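Local coordinates for protein TRAP dicarboxylate transporter, DctP subunit (Ochrobactrum anthropi, PDB 4P47) that probably binds a small organic acid in the periplasm and delivers it to a TRAP-type membrane transporter for uptake, at residues K247-D250 against E256-V259. Numbering follows the deposited sequence.
Sequences KFWD and EKAV
The side chain of K257 lies across one face of the W249 indole. Its methylene groups do most of the packing. K257 CB sits 3.5 Å from CH2 of W249, at the outer rim of the six-membered ring. K257 CG stands over the six-membered ring of W249, 3.6 Å from its centroid and 14° off the normal, a CH-pi contact. Extended beyond CG, the K257 chain runs along the indole from the benzo ring to the pyrrole ring. K257 CE reaches W249 NE1 at 3.5 Å and also packs against the backbone O of W249. The indole is placed for this by its first torsion, with W249 CG anti to its backbone nitrogen (chi1 -171°). I142 and L144 of strand 141-156 also touch the W249 side chain.

The lysine's tip is looser and meets water. K257 NZ lies 4.3 Å from the centroid of the W249 five-membered ring and 30° off its normal, an off-centre cation-pi contact. On this side stands the exposed D250, its OD1 5.3 Å from K257 NZ, too far for a direct salt bridge. A water bridges the two: it accepts from K257 NZ at 2.8 Å and donates to D250 OD1 at 2.7 Å. D250 OD2 makes a salt bridge with K246 NZ. With an alanine in place of W249, the lysine methylenes would probably lose their flat partner and the ammonium group its pi contact, leaving the chain less restrained.

The contact joins short helix 246-249, which follows strand 229-245, to the first turns of long helix 254-288. It is a lysine-over-tryptophan CH-pi and cation-pi stack across the short loop between two consecutive helices, at the surface of a family 7 solute-binding protein.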
loop_
_atom_site.group_PDB
_atom_site.type_symbol
_atom_site.label_atom_id
_atom_site.label_comp_id
_atom_site.label_asym_id
_atom_site.label_seq_id
_atom_site.Cartn_x
_atom_site.Cartn_y
_atom_site.Cartn_z
ATOM N N LYS A 247 8.075 -8.247 21.673
ATOM C CA LYS A 247 7.919 -8.596 23.091
ATOM C C LYS A 247 7.001 -9.822 23.232
ATOM O O LYS A 247 7.287 -10.759 23.970
ATOM C CB LYS A 247 7.359 -7.398 23.849
ATOM C CG LYS A 247 7.338 -7.530 25.352
ATOM C CD LYS A 247 7.228 -6.150 26.000
ATOM C CE LYS A 247 7.128 -6.238 27.517
ATOM N NZ LYS A 247 8.096 -7.215 28.084
ATOM N N PHE A 248 5.882 -9.814 22.510
ATOM C CA PHE A 248 4.958 -10.952 22.496
ATOM C C PHE A 248 5.512 -12.211 21.798
ATOM O O PHE A 248 5.436 -13.321 22.326
ATOM C CB PHE A 248 3.639 -10.523 21.826
ATOM C CG PHE A 248 2.590 -11.600 21.778
ATOM C CD1 PHE A 248 1.902 -11.954 22.927
ATOM C CD2 PHE A 248 2.252 -12.225 20.586
ATOM C CE1 PHE A 248 0.915 -12.927 22.896
ATOM C CE2 PHE A 248 1.271 -13.214 20.560
ATOM C CZ PHE A 248 0.613 -13.563 21.718
ATOM N N TRP A 249 6.068 -12.025 20.606
ATOM C CA TRP A 249 6.689 -13.093 19.826
ATOM C C TRP A 249 7.736 -13.854 20.625
ATOM O O TRP A 249 7.769 -15.069 20.566
ATOM C CB TRP A 249 7.348 -12.461 18.600
ATOM C CG TRP A 249 7.858 -13.375 17.548
ATOM C CD1 TRP A 249 9.173 -13.625 17.252
ATOM C CD2 TRP A 249 7.085 -14.133 16.616
ATOM N NE1 TRP A 249 9.253 -14.486 16.189
ATOM C CE2 TRP A 249 7.987 -14.809 15.777
ATOM C CE3 TRP A 249 5.712 -14.286 16.388
ATOM C CZ2 TRP A 249 7.573 -15.637 14.750
ATOM C CZ3 TRP A 249 5.311 -15.115 15.356
ATOM C CH2 TRP A 249 6.234 -15.767 14.552
ATOM N N ASP A 250 8.560 -13.134 21.384
ATOM C CA ASP A 250 9.652 -13.762 22.133
ATOM C C ASP A 250 9.147 -14.696 23.213
ATOM O O ASP A 250 9.880 -15.580 23.657
ATOM C CB ASP A 250 10.584 -12.700 22.721
ATOM C CG ASP A 250 11.516 -12.104 21.684
ATOM O OD1 ASP A 250 11.700 -12.720 20.616
ATOM O OD2 ASP A 250 12.090 -11.039 21.957
ATOM N N GLU A 256 3.554 -22.348 18.192
ATOM C CA GLU A 256 2.667 -21.184 18.170
ATOM C C GLU A 256 3.088 -20.245 17.023
ATOM O O GLU A 256 2.260 -19.765 16.253
ATOM C CB GLU A 256 2.709 -20.459 19.523
ATOM C CG GLU A 256 2.111 -21.277 20.686
ATOM C CD GLU A 256 2.544 -20.809 22.074
ATOM O OE1 GLU A 256 3.607 -20.186 22.246
ATOM O OE2 GLU A 256 1.804 -21.090 23.047
ATOM N N LYS A 257 4.383 -20.002 16.890
ATOM C CA LYS A 257 4.887 -19.161 15.819
ATOM C C LYS A 257 4.523 -19.722 14.449
ATOM O O LYS A 257 4.138 -18.968 13.549
ATOM C CB LYS A 257 6.401 -19.007 15.925
ATOM C CG LYS A 257 6.856 -18.178 17.101
ATOM C CD LYS A 257 8.375 -18.221 17.269
ATOM C CE LYS A 257 8.821 -17.241 18.342
ATOM N NZ LYS A 257 10.321 -17.341 18.503
ATOM N N ALA A 258 4.654 -21.039 14.272
ATOM C CA ALA A 258 4.352 -21.647 12.985
ATOM C C ALA A 258 2.870 -21.469 12.597
ATOM O O ALA A 258 2.555 -21.237 11.435
ATOM C CB ALA A 258 4.727 -23.113 12.975
ATOM N N VAL A 259 1.960 -21.614 13.559
ATOM C CA VAL A 259 0.531 -21.376 13.311
ATOM C C VAL A 259 0.317 -19.973 12.771
ATOM O O VAL A 259 -0.388 -19.763 11.777
ATOM C CB VAL A 259 -0.297 -21.547 14.607
ATOM C CG1 VAL A 259 -1.674 -20.926 14.438
ATOM C CG2 VAL A 259 -0.393 -23.026 14.998
HETATM O O HOH W 1 11.776 -15.383 19.957
#